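Putative TetR-family transcriptional regulator (PDB 3LWJ) probably binds DNA through a predicted helix-turn-helix motif and regulates transcription, as expected of the TetR family. Local coordinates at residues A[100-111]-A[164-173]. Numbering follows the deposited sequence.
Sequences FAQNETLSEIYS and EKFSLYKWVV
Leu-168 lays its CD2 methyl over one face of the Phe-100 ring, a CH-pi contact 3.9 Å from the ring centroid and 13° off the normal. With CG anti to the backbone N (chi1 -176°), the leucine fork reaches across as a knob among Phe-100, Ser-107, Tyr-110 and Ser-111. The same CD2 meets the in-plane edge of the Tyr-110 ring at CD2, 3.8 Å away, so a single methyl touches the face of one ring and the edge of another. Ser-111 answers as a knob among Leu-168, Tyr-169, Val-172 and Val-173, its CB 3.7 Å from Val-173 CG2. Its OG donates to Ser-107 O (2.7 Å), and the backbone Ser-111 N reaches that oxygen from the opposite face of the carbonyl plane. Ser-111 OG in turn accepts from a water that also donates to Lys-165 O. A second water lies over the Tyr-110 ring, donating to Tyr-110 O and accepting from Lys-165 NZ. The lysine chain, bent at chi3 and chi4, passes the phenol at about a right angle; Tyr-110 OH is hydrogen-bonded to Glu-128 OE2, with which Lys-165 NZ forms a salt bridge. A phenylalanine at Tyr-110 would probably keep the edge against Leu-168 but leave Glu-128 bound to the lysine without its phenol partner. Farther along, Val-172 CG2 slides past Glu-104 CG (3.9 Å), while Trp-171 CH2 packs on Ala-101 CB at 3.9 Å. Segments 104-111 and 164-173, of helices 104-113 and 153-173, cross at -114°, axes 9.3 Å apart, consistent with the helical core that in TetR regulators usually carries dimerisation and ligand binding. Ile-109 and Thr-105 turn to helix 10-28, Leu-106 and Ser-107 touch Phe-67 of helix 56-79, and helix 153-173 also faces the second subunit, Tyr-169 OH bonding its Asp-121.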
loop_
_atom_site.group_PDB
_atom_site.type_symbol
_atom_site.label_atom_id
_atom_site.label_comp_id
_atom_site.label_asym_id
_atom_site.label_seq_id
_atom_site.Cartn_x
_atom_site.Cartn_y
_atom_site.Cartn_z
ATOM N N PHE A 100 -0.009 -12.813 9.290
ATOM C CA PHE A 100 -1.061 -11.823 9.091
ATOM C C PHE A 100 -2.430 -12.458 9.408
ATOM O O PHE A 100 -3.188 -11.892 10.185
ATOM C CB PHE A 100 -1.084 -11.269 7.656
ATOM C CG PHE A 100 0.072 -10.383 7.291
ATOM C CD1 PHE A 100 0.778 -9.690 8.218
ATOM C CD2 PHE A 100 0.392 -10.197 5.965
ATOM C CE1 PHE A 100 1.821 -8.841 7.853
ATOM C CE2 PHE A 100 1.420 -9.365 5.600
ATOM C CZ PHE A 100 2.140 -8.686 6.570
ATOM N N ALA A 101 -2.720 -13.617 8.820
ATOM C CA ALA A 101 -4.014 -14.291 8.991
ATOM C C ALA A 101 -4.313 -14.726 10.445
ATOM O O ALA A 101 -5.477 -14.721 10.881
ATOM C CB ALA A 101 -4.127 -15.491 8.039
ATOM N N GLN A 102 -3.275 -15.089 11.191
ATOM C CA GLN A 102 -3.439 -15.449 12.606
ATOM C C GLN A 102 -3.755 -14.237 13.469
ATOM O O GLN A 102 -4.312 -14.399 14.550
ATOM C CB GLN A 102 -2.189 -16.152 13.141
ATOM C CG GLN A 102 -2.141 -17.644 12.773
ATOM C CD GLN A 102 -0.721 -18.193 12.683
ATOM O OE1 GLN A 102 0.224 -17.636 13.270
ATOM N NE2 GLN A 102 -0.561 -19.282 11.926
ATOM N N ASN A 103 -3.390 -13.044 12.985
ATOM C CA ASN A 103 -3.669 -11.776 13.651
ATOM C C ASN A 103 -4.594 -10.939 12.765
ATOM O O ASN A 103 -4.216 -9.834 12.326
ATOM C CB ASN A 103 -2.352 -10.995 13.874
ATOM C CG ASN A 103 -1.380 -11.726 14.808
ATOM O OD1 ASN A 103 -1.236 -11.331 15.975
ATOM N ND2 ASN A 103 -0.730 -12.810 14.310
ATOM N N GLU A 104 -5.778 -11.480 12.481
ATOM C CA GLU A 104 -6.674 -10.900 11.503
ATOM C C GLU A 104 -7.176 -9.521 11.889
ATOM O O GLU A 104 -7.237 -8.613 11.059
ATOM C CB GLU A 104 -7.859 -11.809 11.241
ATOM C CG GLU A 104 -8.722 -11.315 10.075
ATOM C CD GLU A 104 -9.670 -12.377 9.520
ATOM O OE1 GLU A 104 -9.304 -13.568 9.473
ATOM O OE2 GLU A 104 -10.788 -12.006 9.110
ATOM N N THR A 105 -7.547 -9.356 13.155
ATOM C CA THR A 105 -8.129 -8.106 13.573
ATOM C C THR A 105 -7.040 -6.983 13.551
ATOM O O THR A 105 -7.298 -5.849 13.114
ATOM C CB THR A 105 -8.838 -8.298 14.913
ATOM O OG1 THR A 105 -7.880 -8.758 15.860
ATOM C CG2 THR A 105 -10.014 -9.373 14.789
ATOM N N LEU A 106 -5.817 -7.318 13.958
ATOM C CA LEU A 106 -4.689 -6.385 13.889
ATOM C C LEU A 106 -4.300 -6.055 12.444
ATOM O O LEU A 106 -3.993 -4.890 12.135
ATOM C CB LEU A 106 -3.476 -6.932 14.672
ATOM C CG LEU A 106 -2.206 -6.071 14.698
ATOM C CD1 LEU A 106 -2.517 -4.618 15.109
ATOM C CD2 LEU A 106 -1.153 -6.681 15.583
ATOM N N SER A 107 -4.290 -7.075 11.577
ATOM C CA SER A 107 -4.065 -6.881 10.144
ATOM C C SER A 107 -5.101 -5.907 9.596
ATOM O O SER A 107 -4.793 -5.033 8.804
ATOM C CB SER A 107 -4.140 -8.222 9.383
ATOM O OG SER A 107 -3.005 -9.080 9.650
ATOM N N GLU A 108 -6.341 -6.041 10.027
ATOM C CA GLU A 108 -7.360 -5.079 9.623
ATOM C C GLU A 108 -7.027 -3.648 10.076
ATOM O O GLU A 108 -7.031 -2.731 9.252
ATOM C CB GLU A 108 -8.730 -5.480 10.130
ATOM C CG GLU A 108 -9.840 -4.959 9.226
ATOM C CD GLU A 108 -11.243 -5.253 9.760
ATOM O OE1 GLU A 108 -11.507 -6.402 10.192
ATOM O OE2 GLU A 108 -12.061 -4.306 9.752
ATOM N N ILE A 109 -6.735 -3.452 11.372
ATOM C CA ILE A 109 -6.393 -2.122 11.868
ATOM C C ILE A 109 -5.188 -1.567 11.102
ATOM O O ILE A 109 -5.251 -0.459 10.612
ATOM C CB ILE A 109 -6.069 -2.109 13.374
ATOM C CG1 ILE A 109 -7.298 -2.458 14.220
ATOM C CG2 ILE A 109 -5.488 -0.727 13.820
ATOM C CD1 ILE A 109 -8.484 -1.549 14.013
ATOM N N TYR A 110 -4.115 -2.359 10.974
ATOM C CA TYR A 110 -2.937 -1.981 10.164
ATOM C C TYR A 110 -3.306 -1.514 8.769
ATOM O O TYR A 110 -2.716 -0.555 8.251
ATOM C CB TYR A 110 -1.991 -3.169 10.104
ATOM C CG TYR A 110 -0.829 -3.085 9.158
ATOM C CD1 TYR A 110 0.080 -2.011 9.200
ATOM C CD2 TYR A 110 -0.584 -4.132 8.252
ATOM C CE1 TYR A 110 1.181 -1.971 8.321
ATOM C CE2 TYR A 110 0.518 -4.098 7.388
ATOM C CZ TYR A 110 1.397 -3.013 7.445
ATOM O OH TYR A 110 2.468 -2.980 6.597
ATOM N N SER A 111 -4.277 -2.198 8.165
ATOM C CA SER A 111 -4.699 -1.953 6.780
ATOM C C SER A 111 -5.667 -0.806 6.649
ATOM O O SER A 111 -5.957 -0.373 5.538
ATOM C CB SER A 111 -5.373 -3.207 6.194
ATOM O OG SER A 111 -4.487 -4.312 6.194
ATOM N N GLU A 164 2.751 -7.221 -0.011
ATOM C CA GLU A 164 2.168 -7.855 1.171
ATOM C C GLU A 164 1.107 -6.922 1.764
ATOM O O GLU A 164 0.018 -7.344 2.071
ATOM C CB GLU A 164 3.250 -8.183 2.197
ATOM C CG GLU A 164 4.126 -9.353 1.776
ATOM C CD GLU A 164 5.218 -9.676 2.755
ATOM O OE1 GLU A 164 5.569 -8.803 3.564
ATOM O OE2 GLU A 164 5.750 -10.797 2.678
ATOM N N LYS A 165 1.416 -5.632 1.892
ATOM C CA LYS A 165 0.456 -4.695 2.448
ATOM C C LYS A 165 -0.793 -4.611 1.560
ATOM O O LYS A 165 -1.927 -4.542 2.031
ATOM C CB LYS A 165 1.030 -3.268 2.437
ATOM C CG LYS A 165 1.722 -2.716 3.598
ATOM C CD LYS A 165 2.253 -1.284 3.223
ATOM C CE LYS A 165 1.231 -0.176 3.514
ATOM N NZ LYS A 165 1.127 0.165 5.005
ATOM N N PHE A 166 -0.570 -4.452 0.275
ATOM C CA PHE A 166 -1.674 -4.242 -0.682
ATOM C C PHE A 166 -2.580 -5.473 -0.801
ATOM O O PHE A 166 -3.783 -5.345 -0.809
ATOM C CB PHE A 166 -1.164 -3.903 -2.067
ATOM C CG PHE A 166 -2.264 -3.473 -3.042
ATOM C CD1 PHE A 166 -3.254 -2.600 -2.646
ATOM C CD2 PHE A 166 -2.258 -3.907 -4.348
ATOM C CE1 PHE A 166 -4.245 -2.161 -3.515
ATOM C CE2 PHE A 166 -3.249 -3.483 -5.240
ATOM C CZ PHE A 166 -4.247 -2.597 -4.811
ATOM N N SER A 167 -1.990 -6.655 -0.871
ATOM C CA SER A 167 -2.801 -7.886 -0.966
ATOM C C SER A 167 -3.525 -8.172 0.381
ATOM O O SER A 167 -4.651 -8.676 0.382
ATOM C CB SER A 167 -1.896 -9.045 -1.396
ATOM O OG SER A 167 -1.117 -9.450 -0.283
ATOM N N LEU A 168 -2.896 -7.871 1.536
ATOM C CA LEU A 168 -3.579 -7.972 2.842
ATOM C C LEU A 168 -4.821 -7.069 2.849
ATOM O O LEU A 168 -5.906 -7.462 3.229
ATOM C CB LEU A 168 -2.641 -7.523 3.985
ATOM C CG LEU A 168 -3.143 -7.644 5.435
ATOM C CD1 LEU A 168 -3.689 -9.082 5.727
ATOM C CD2 LEU A 168 -1.997 -7.193 6.435
ATOM N N TYR A 169 -4.641 -5.826 2.421
ATOM C CA TYR A 169 -5.735 -4.867 2.397
ATOM C C TYR A 169 -6.899 -5.363 1.530
ATOM O O TYR A 169 -8.056 -5.275 1.928
ATOM C CB TYR A 169 -5.217 -3.500 1.941
ATOM C CG TYR A 169 -6.218 -2.555 1.304
ATOM C CD1 TYR A 169 -6.971 -1.675 2.061
ATOM C CD2 TYR A 169 -6.363 -2.504 -0.077
ATOM C CE1 TYR A 169 -7.868 -0.781 1.445
ATOM C CE2 TYR A 169 -7.236 -1.600 -0.699
ATOM C CZ TYR A 169 -7.994 -0.751 0.068
ATOM O OH TYR A 169 -8.856 0.151 -0.561
ATOM N N LYS A 170 -6.599 -5.920 0.369
ATOM C CA LYS A 170 -7.656 -6.436 -0.510
ATOM C C LYS A 170 -8.384 -7.648 0.065
ATOM O O LYS A 170 -9.570 -7.876 -0.250
ATOM C CB LYS A 170 -7.124 -6.760 -1.909
ATOM C CG LYS A 170 -6.660 -5.534 -2.685
ATOM C CD LYS A 170 -6.373 -5.801 -4.226
ATOM C CE LYS A 170 -7.580 -6.288 -5.046
ATOM N NZ LYS A 170 -7.568 -5.845 -6.487
ATOM N N TRP A 171 -7.709 -8.430 0.900
ATOM C CA TRP A 171 -8.378 -9.570 1.543
ATOM C C TRP A 171 -9.208 -9.104 2.728
ATOM O O TRP A 171 -10.449 -9.238 2.724
ATOM C CB TRP A 171 -7.369 -10.605 1.980
ATOM C CG TRP A 171 -7.901 -11.658 2.896
ATOM C CD1 TRP A 171 -8.944 -12.505 2.663
ATOM C CD2 TRP A 171 -7.373 -12.015 4.176
ATOM N NE1 TRP A 171 -9.118 -13.345 3.739
ATOM C CE2 TRP A 171 -8.157 -13.068 4.675
ATOM C CE3 TRP A 171 -6.306 -11.552 4.944
ATOM C CZ2 TRP A 171 -7.921 -13.654 5.915
ATOM C CZ3 TRP A 171 -6.069 -12.148 6.181
ATOM C CH2 TRP A 171 -6.877 -13.178 6.652
ATOM N N VAL A 172 -8.530 -8.502 3.716
ATOM C CA VAL A 172 -9.151 -8.209 4.997
ATOM C C VAL A 172 -10.001 -6.934 4.998
ATOM O O VAL A 172 -10.949 -6.857 5.762
ATOM C CB VAL A 172 -8.101 -8.212 6.186
ATOM C CG1 VAL A 172 -7.264 -6.903 6.231
ATOM C CG2 VAL A 172 -8.803 -8.452 7.494
ATOM N N VAL A 173 -9.683 -5.935 4.177
ATOM C CA VAL A 173 -10.519 -4.742 4.131
ATOM C C VAL A 173 -11.526 -4.771 2.964
ATOM O O VAL A 173 -12.730 -4.658 3.207
ATOM C CB VAL A 173 -9.729 -3.442 4.122
ATOM C CG1 VAL A 173 -10.651 -2.251 3.903
ATOM C CG2 VAL A 173 -8.946 -3.290 5.442
HETATM O O HOH W 1 -1.353 -1.188 5.571
HETATM O O HOH W 2 -2.291 -3.579 4.612
#